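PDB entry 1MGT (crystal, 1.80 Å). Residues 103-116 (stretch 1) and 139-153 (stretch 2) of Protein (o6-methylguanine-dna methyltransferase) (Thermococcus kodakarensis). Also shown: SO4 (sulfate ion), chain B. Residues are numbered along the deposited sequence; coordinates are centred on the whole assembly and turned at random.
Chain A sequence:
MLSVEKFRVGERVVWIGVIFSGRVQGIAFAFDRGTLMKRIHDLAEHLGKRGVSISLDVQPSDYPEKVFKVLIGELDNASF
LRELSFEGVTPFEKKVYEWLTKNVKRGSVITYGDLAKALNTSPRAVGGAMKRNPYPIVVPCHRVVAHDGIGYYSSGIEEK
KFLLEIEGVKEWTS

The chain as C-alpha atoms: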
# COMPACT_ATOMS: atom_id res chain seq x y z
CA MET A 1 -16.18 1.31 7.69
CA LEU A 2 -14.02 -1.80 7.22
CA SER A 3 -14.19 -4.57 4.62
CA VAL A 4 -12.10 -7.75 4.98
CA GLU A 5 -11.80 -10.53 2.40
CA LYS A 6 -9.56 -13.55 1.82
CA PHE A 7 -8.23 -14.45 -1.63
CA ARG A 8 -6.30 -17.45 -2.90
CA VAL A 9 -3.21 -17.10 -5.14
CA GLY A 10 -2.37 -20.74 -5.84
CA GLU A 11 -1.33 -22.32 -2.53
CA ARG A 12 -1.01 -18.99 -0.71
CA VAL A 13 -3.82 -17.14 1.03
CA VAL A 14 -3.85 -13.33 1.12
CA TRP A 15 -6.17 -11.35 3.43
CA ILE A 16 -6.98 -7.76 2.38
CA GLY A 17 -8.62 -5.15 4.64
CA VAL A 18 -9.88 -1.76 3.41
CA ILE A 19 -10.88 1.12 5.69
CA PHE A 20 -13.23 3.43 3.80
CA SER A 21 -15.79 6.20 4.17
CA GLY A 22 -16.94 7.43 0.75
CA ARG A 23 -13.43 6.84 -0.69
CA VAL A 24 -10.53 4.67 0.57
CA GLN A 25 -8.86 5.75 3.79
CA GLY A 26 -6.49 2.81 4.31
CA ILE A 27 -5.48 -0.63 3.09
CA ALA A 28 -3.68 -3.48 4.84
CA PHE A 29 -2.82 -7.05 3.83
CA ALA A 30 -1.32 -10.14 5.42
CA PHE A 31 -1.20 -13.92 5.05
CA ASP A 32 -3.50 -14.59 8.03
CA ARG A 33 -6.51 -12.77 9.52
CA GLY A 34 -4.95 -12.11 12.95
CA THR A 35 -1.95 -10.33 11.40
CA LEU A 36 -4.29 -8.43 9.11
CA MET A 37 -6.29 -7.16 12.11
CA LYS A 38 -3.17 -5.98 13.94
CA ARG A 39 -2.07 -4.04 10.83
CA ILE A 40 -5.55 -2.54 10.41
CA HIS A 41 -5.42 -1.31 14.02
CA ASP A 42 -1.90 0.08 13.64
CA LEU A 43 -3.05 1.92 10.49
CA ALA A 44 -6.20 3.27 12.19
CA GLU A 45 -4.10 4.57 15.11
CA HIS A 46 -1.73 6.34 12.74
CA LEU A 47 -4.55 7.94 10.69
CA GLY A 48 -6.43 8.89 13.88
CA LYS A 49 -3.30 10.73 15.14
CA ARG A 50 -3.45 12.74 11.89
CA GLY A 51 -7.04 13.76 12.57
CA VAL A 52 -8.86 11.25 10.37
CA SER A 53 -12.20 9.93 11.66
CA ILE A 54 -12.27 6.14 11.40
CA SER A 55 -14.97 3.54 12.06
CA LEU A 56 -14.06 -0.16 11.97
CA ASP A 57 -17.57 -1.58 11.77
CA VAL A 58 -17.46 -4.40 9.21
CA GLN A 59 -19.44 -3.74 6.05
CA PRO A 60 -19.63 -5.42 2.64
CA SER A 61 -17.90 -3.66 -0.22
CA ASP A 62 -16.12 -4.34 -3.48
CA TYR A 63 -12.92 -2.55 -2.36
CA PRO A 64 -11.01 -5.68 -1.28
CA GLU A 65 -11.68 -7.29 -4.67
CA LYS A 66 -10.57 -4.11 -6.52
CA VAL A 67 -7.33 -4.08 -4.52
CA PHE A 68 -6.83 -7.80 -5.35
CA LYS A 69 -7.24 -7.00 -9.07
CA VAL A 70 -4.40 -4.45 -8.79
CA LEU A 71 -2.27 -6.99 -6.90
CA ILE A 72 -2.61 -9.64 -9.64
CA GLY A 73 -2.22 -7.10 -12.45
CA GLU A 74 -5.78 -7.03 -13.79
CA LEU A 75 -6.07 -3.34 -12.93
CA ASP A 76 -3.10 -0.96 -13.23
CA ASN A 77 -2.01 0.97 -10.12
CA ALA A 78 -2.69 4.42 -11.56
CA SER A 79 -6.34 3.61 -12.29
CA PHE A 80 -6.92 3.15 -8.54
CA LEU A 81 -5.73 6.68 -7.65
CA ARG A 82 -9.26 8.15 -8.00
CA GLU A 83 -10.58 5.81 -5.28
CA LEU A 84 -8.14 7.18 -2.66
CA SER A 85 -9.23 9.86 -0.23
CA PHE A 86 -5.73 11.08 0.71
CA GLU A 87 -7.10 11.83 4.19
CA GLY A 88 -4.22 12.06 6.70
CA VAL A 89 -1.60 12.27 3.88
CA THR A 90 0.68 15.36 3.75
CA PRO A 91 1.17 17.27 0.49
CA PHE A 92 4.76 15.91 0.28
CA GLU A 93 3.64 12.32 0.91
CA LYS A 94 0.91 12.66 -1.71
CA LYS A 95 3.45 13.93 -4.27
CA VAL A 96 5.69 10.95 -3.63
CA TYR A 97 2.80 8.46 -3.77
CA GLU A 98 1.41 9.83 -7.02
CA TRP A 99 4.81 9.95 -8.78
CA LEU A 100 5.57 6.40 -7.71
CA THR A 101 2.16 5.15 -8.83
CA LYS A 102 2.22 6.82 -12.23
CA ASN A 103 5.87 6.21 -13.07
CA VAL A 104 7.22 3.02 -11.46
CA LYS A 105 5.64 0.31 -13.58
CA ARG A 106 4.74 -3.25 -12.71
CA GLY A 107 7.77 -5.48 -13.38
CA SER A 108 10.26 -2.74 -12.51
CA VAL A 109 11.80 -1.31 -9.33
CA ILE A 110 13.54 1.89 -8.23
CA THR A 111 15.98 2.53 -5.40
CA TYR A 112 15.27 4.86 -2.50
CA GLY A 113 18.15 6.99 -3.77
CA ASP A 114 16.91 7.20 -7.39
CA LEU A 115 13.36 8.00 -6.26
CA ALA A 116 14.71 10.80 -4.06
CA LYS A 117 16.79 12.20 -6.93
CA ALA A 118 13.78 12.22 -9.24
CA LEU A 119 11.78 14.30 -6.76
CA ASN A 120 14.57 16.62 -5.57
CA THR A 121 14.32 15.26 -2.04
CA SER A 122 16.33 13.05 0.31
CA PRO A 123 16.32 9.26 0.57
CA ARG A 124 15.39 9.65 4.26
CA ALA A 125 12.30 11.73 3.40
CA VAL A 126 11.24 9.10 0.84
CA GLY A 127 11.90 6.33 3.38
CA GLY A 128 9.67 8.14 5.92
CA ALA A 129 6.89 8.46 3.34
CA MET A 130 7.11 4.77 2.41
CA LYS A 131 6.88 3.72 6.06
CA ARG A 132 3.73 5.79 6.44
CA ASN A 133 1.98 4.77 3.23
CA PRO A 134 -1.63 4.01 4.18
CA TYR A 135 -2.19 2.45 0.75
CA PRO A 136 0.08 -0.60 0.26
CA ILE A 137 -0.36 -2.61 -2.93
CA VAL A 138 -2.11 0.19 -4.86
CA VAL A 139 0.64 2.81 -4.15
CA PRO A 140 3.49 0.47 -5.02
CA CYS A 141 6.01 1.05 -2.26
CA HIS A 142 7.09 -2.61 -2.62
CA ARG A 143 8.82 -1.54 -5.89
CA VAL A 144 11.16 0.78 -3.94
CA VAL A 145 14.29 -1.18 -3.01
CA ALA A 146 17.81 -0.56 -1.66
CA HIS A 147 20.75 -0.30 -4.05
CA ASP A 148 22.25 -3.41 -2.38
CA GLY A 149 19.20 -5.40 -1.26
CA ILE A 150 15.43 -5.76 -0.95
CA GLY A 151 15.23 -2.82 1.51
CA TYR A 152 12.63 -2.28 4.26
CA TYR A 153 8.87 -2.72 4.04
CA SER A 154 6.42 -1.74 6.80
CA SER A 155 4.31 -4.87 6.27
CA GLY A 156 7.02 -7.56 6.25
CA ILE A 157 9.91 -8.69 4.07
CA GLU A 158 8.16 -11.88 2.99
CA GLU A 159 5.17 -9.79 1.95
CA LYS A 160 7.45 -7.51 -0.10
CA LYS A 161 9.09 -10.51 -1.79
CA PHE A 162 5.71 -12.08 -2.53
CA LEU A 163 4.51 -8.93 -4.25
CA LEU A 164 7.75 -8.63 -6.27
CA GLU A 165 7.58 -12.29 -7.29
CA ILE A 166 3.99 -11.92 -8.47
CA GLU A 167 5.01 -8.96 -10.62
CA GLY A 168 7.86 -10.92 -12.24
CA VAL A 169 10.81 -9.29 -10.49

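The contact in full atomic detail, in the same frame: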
# COMPACT_ATOMS: atom_id res chain seq x y z
N ASN A 103 4.64 6.48 -12.30
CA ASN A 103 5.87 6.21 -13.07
C ASN A 103 6.63 4.94 -12.84
O ASN A 103 7.44 4.59 -13.74
CB ASN A 103 6.82 7.41 -12.79
CG ASN A 103 6.24 8.69 -13.34
OD1 ASN A 103 6.15 8.85 -14.56
ND2 ASN A 103 5.82 9.60 -12.46
N VAL A 104 6.48 4.26 -11.72
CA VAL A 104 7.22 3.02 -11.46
C VAL A 104 6.30 1.87 -11.84
O VAL A 104 5.40 1.48 -11.08
CB VAL A 104 7.73 2.96 -10.03
CG1 VAL A 104 8.61 1.74 -9.79
CG2 VAL A 104 8.59 4.23 -9.77
N LYS A 105 6.50 1.34 -13.04
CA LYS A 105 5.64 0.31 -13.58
C LYS A 105 5.82 -1.08 -13.04
O LYS A 105 6.87 -1.49 -12.59
CB LYS A 105 5.81 0.26 -15.12
CG LYS A 105 5.69 1.58 -15.82
CD LYS A 105 4.33 2.23 -15.74
CE LYS A 105 4.35 3.66 -16.26
NZ LYS A 105 4.63 3.67 -17.74
N ARG A 106 4.73 -1.85 -13.14
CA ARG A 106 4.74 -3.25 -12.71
C ARG A 106 5.85 -3.99 -13.46
O ARG A 106 5.92 -3.85 -14.69
CB ARG A 106 3.38 -3.83 -13.08
CG ARG A 106 3.11 -5.18 -12.43
CD ARG A 106 1.73 -5.70 -12.92
NE ARG A 106 1.55 -7.06 -12.38
CZ ARG A 106 1.00 -7.26 -11.18
NH1 ARG A 106 0.59 -6.22 -10.46
NH2 ARG A 106 0.88 -8.51 -10.76
N GLY A 107 6.67 -4.73 -12.75
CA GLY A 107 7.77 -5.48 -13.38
C GLY A 107 9.09 -4.73 -13.24
O GLY A 107 10.15 -5.25 -13.62
N SER A 108 9.04 -3.51 -12.70
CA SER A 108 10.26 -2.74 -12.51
C SER A 108 10.36 -2.28 -11.06
O SER A 108 9.39 -2.44 -10.30
CB SER A 108 10.34 -1.53 -13.45
OG SER A 108 9.48 -0.50 -12.93
N VAL A 109 11.53 -1.79 -10.68
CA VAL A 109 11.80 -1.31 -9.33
C VAL A 109 12.56 0.02 -9.42
O VAL A 109 12.87 0.45 -10.53
CB VAL A 109 12.61 -2.29 -8.48
CG1 VAL A 109 11.89 -3.64 -8.30
CG2 VAL A 109 13.99 -2.53 -9.11
N ILE A 110 12.79 0.62 -8.28
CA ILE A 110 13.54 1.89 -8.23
C ILE A 110 14.17 1.94 -6.85
O ILE A 110 13.59 1.41 -5.88
CB ILE A 110 12.68 3.12 -8.51
CG1 ILE A 110 13.59 4.35 -8.72
CG2 ILE A 110 11.72 3.37 -7.33
CD1 ILE A 110 12.92 5.43 -9.55
N THR A 111 15.37 2.48 -6.70
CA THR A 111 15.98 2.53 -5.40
C THR A 111 15.49 3.73 -4.62
O THR A 111 14.95 4.69 -5.20
CB THR A 111 17.53 2.60 -5.50
OG1 THR A 111 17.87 3.85 -6.12
CG2 THR A 111 18.05 1.43 -6.33
N TYR A 112 15.67 3.71 -3.30
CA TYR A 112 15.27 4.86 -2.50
C TYR A 112 16.02 6.11 -3.03
O TYR A 112 15.45 7.16 -3.16
CB TYR A 112 15.69 4.73 -1.04
CG TYR A 112 14.85 3.71 -0.30
CD1 TYR A 112 15.34 2.42 -0.13
CD2 TYR A 112 13.59 4.02 0.20
CE1 TYR A 112 14.61 1.46 0.53
CE2 TYR A 112 12.85 3.06 0.87
CZ TYR A 112 13.36 1.80 1.02
OH TYR A 112 12.64 0.82 1.69
N GLY A 113 17.33 5.90 -3.28
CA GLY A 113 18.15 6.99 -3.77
C GLY A 113 17.70 7.56 -5.11
O GLY A 113 17.72 8.79 -5.26
N ASP A 114 17.34 6.73 -6.08
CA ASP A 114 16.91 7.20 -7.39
C ASP A 114 15.55 7.88 -7.31
O ASP A 114 15.28 8.86 -8.01
CB ASP A 114 16.85 6.04 -8.41
CG ASP A 114 18.27 5.55 -8.72
OD1 ASP A 114 19.24 6.24 -8.38
OD2 ASP A 114 18.38 4.46 -9.30
N LEU A 115 14.70 7.37 -6.40
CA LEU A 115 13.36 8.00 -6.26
C LEU A 115 13.54 9.40 -5.67
O LEU A 115 12.90 10.37 -6.12
CB LEU A 115 12.48 7.11 -5.38
CG LEU A 115 11.08 7.64 -5.05
CD1 LEU A 115 10.28 7.93 -6.30
CD2 LEU A 115 10.34 6.58 -4.20
N ALA A 116 14.43 9.53 -4.69
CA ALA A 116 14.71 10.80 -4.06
C ALA A 116 15.28 11.79 -5.09
O ALA A 116 14.88 12.96 -5.14
CB ALA A 116 15.68 10.67 -2.92
N VAL A 139 -0.49 1.81 -4.01
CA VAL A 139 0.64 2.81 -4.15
C VAL A 139 1.78 1.82 -3.99
O VAL A 139 1.95 1.18 -2.92
CB VAL A 139 0.60 3.87 -3.06
CG1 VAL A 139 1.94 4.60 -2.95
CG2 VAL A 139 -0.51 4.88 -3.39
N PRO A 140 2.50 1.52 -5.07
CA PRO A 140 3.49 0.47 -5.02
C PRO A 140 4.79 0.67 -4.35
O PRO A 140 5.87 0.52 -4.99
CB PRO A 140 3.58 0.08 -6.52
CG PRO A 140 3.53 1.43 -7.17
CD PRO A 140 2.41 2.15 -6.40
N CYS A 141 4.79 0.85 -3.01
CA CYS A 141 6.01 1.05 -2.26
C CYS A 141 6.85 -0.22 -2.21
O CYS A 141 8.05 -0.12 -1.89
CB CYS A 141 5.70 1.61 -0.87
SG CYS A 141 4.76 0.45 0.13
N HIS A 142 6.32 -1.36 -2.60
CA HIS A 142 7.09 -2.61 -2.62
C HIS A 142 8.10 -2.56 -3.79
O HIS A 142 9.02 -3.38 -3.78
CB HIS A 142 6.22 -3.83 -2.77
CG HIS A 142 5.26 -3.79 -3.91
ND1 HIS A 142 4.11 -3.01 -3.86
CD2 HIS A 142 5.22 -4.39 -5.12
CE1 HIS A 142 3.43 -3.14 -4.98
NE2 HIS A 142 4.10 -3.99 -5.77
N ARG A 143 7.89 -1.66 -4.74
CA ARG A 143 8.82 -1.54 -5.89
C ARG A 143 10.00 -0.64 -5.54
O ARG A 143 10.90 -0.46 -6.38
CB ARG A 143 8.07 -0.97 -7.09
CG ARG A 143 7.00 -1.96 -7.58
CD ARG A 143 6.27 -1.45 -8.82
NE ARG A 143 5.05 -2.28 -8.94
CZ ARG A 143 3.92 -1.89 -9.50
NH1 ARG A 143 3.75 -0.69 -10.05
NH2 ARG A 143 2.89 -2.77 -9.48
N VAL A 144 10.03 -0.09 -4.34
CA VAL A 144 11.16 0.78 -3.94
C VAL A 144 12.11 -0.09 -3.12
O VAL A 144 11.73 -0.61 -2.06
CB VAL A 144 10.67 1.98 -3.15
CG1 VAL A 144 11.84 2.88 -2.76
CG2 VAL A 144 9.61 2.75 -3.94
N VAL A 145 13.31 -0.32 -3.66
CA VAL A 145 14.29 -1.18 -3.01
C VAL A 145 15.59 -0.47 -2.66
O VAL A 145 15.76 0.71 -2.94
CB VAL A 145 14.65 -2.37 -3.95
CG1 VAL A 145 13.41 -3.21 -4.24
CG2 VAL A 145 15.19 -1.84 -5.29
N ALA A 146 16.51 -1.19 -2.00
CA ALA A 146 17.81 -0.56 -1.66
C ALA A 146 18.74 -0.80 -2.85
O ALA A 146 18.46 -1.64 -3.69
CB ALA A 146 18.40 -1.16 -0.40
N HIS A 147 19.85 -0.04 -2.94
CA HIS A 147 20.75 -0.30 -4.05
C HIS A 147 21.44 -1.65 -3.85
O HIS A 147 21.86 -2.23 -4.85
CB HIS A 147 21.82 0.80 -4.18
CG HIS A 147 22.87 0.71 -3.12
ND1 HIS A 147 22.77 1.34 -1.91
CD2 HIS A 147 24.06 0.04 -3.11
CE1 HIS A 147 23.86 1.07 -1.19
NE2 HIS A 147 24.64 0.28 -1.90
N ASP A 148 21.58 -2.13 -2.62
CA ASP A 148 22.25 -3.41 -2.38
C ASP A 148 21.38 -4.49 -1.78
O ASP A 148 21.91 -5.48 -1.25
CB ASP A 148 23.48 -3.17 -1.47
CG ASP A 148 23.12 -2.50 -0.16
OD1 ASP A 148 24.02 -2.41 0.72
OD2 ASP A 148 21.97 -2.05 0.03
N GLY A 149 20.05 -4.35 -1.84
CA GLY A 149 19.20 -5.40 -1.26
C GLY A 149 17.72 -5.07 -1.43
O GLY A 149 17.34 -4.04 -2.01
N ILE A 150 16.88 -5.94 -0.88
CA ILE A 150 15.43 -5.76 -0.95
C ILE A 150 14.95 -4.48 -0.28
O ILE A 150 13.94 -3.90 -0.73
CB ILE A 150 14.71 -6.98 -0.33
CG1 ILE A 150 13.23 -6.94 -0.69
CG2 ILE A 150 14.94 -7.04 1.17
CD1 ILE A 150 12.56 -8.29 -0.62
N GLY A 151 15.61 -4.04 0.78
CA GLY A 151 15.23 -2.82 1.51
C GLY A 151 14.11 -3.12 2.50
O GLY A 151 13.59 -4.23 2.57
N TYR A 152 13.68 -2.12 3.26
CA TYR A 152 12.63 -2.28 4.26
C TYR A 152 11.24 -2.21 3.65
O TYR A 152 11.03 -1.75 2.53
CB TYR A 152 12.80 -1.18 5.32
CG TYR A 152 11.82 -1.13 6.46
CD1 TYR A 152 11.85 -2.04 7.52
CD2 TYR A 152 10.85 -0.14 6.48
CE1 TYR A 152 10.92 -1.96 8.56
CE2 TYR A 152 9.92 -0.05 7.50
CZ TYR A 152 9.96 -0.96 8.53
OH TYR A 152 9.02 -0.85 9.54
N TYR A 153 10.28 -2.71 4.40
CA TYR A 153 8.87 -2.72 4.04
C TYR A 153 8.08 -2.70 5.35
O TYR A 153 8.32 -3.57 6.18
CB TYR A 153 8.51 -3.95 3.22
CG TYR A 153 7.18 -3.90 2.52
CD1 TYR A 153 6.88 -2.90 1.61
CD2 TYR A 153 6.23 -4.88 2.77
CE1 TYR A 153 5.65 -2.87 0.96
CE2 TYR A 153 5.01 -4.86 2.13
CZ TYR A 153 4.72 -3.86 1.23
OH TYR A 153 3.49 -3.84 0.61
S SO4 B . 19.63 3.36 -1.32
O1 SO4 B . 18.44 3.09 -0.40
O2 SO4 B . 20.41 2.09 -1.38
O3 SO4 B . 20.38 4.48 -0.70
O4 SO4 B . 19.15 3.73 -2.66
O HOH W 1 9.42 0.77 0.36

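The contact is built on a very short parallel pairing, two bridges long, in which Ile-110 faces Val-144 and Thr-111 faces Val-145. Three backbone hydrogen bonds serve it. Ile-110 N donates to Arg-143 O at 2.9 Å, Val-145 N donates to Ile-110 O at 2.8 Å, and Tyr-112 N donates to Val-145 O at 3.0 Å. The pattern is the alternation expected of parallel strands: Ile-110 uses both its N and its O across the gap, and on the other side the acceptors are Arg-143 and Val-145. Two CA-H...O contacts reinforce the same oxygens, Val-144 CA to Ile-110 O at 3.2 Å and Thr-111 CA to Val-145 O at 3.1 Å, so each of these carbonyls receives an N-H and a C-H together.

The last strand bond is also the entry to a helix. Tyr-112 N, at the start of that helix, has no earlier helical carbonyl to use and is satisfied by Val-145 O instead. Thr-111, with chi1 in p, caps the helix by accepting from Asp-114 N at OG1, 2.9 Å away. Gly-113 N finds a sulfate, its bond to SO4 O4 measuring 2.9 Å. The other stretch holds the same ion: His-147 N and His-147 ND1 both donate to SO4 O2, at 2.7 and 2.5 Å. The ion, probably from the crystallisation liquor, thus joins the two stretches where the strands end.

At the opposite end of the pairing, one long side chain does the polar work. Arg-143 leaves its backbone sideways, but its extended chain (m, t, t) brings NH1 to Val-104 O at 2.9 Å, near the plane of the guanidinium. This carbonyl belongs to the first residue to leave the preceding helix. The guanidinium nitrogens of Arg-143 also bond elsewhere in the structure; Arg-106 NH1 lies 4.3 Å from Arg-143 NH2, a close approach of like charges. Arg-106 N sits over the guanidinium face, 3.4 Å from Arg-143 NH1, but both are donors and no bond forms. Lys-105 O is satisfied within its own type II turn, by Ser-108 N at 3.0 Å and Ser-108 OG at 2.8 Å.

Apolar packing follows the alternation of the strands. On the face of Ile-110 and Val-144, the CG2 atoms of these two residues lie 4.0 Å apart, and Leu-115 CD2 reaches Val-144 CG2 at 3.9 Å. Val-144 CG1 meets the face of the Tyr-112 ring, 3.9 Å from its centroid and 21° off the normal, a CH-pi contact. Gly-151 CA lies at the edge of that ring; a CB there would come within 3.2 Å of Tyr-112 CE1, and the positive phi also favours glycine.

The tyrosine hydroxyl is less well served. Tyr-112 OH comes within 3.1 Å of Tyr-152 O, but at a poor angle, and its link to a water 3.5 Å away is weak. That water donates to Cys-141 O at 2.8 Å.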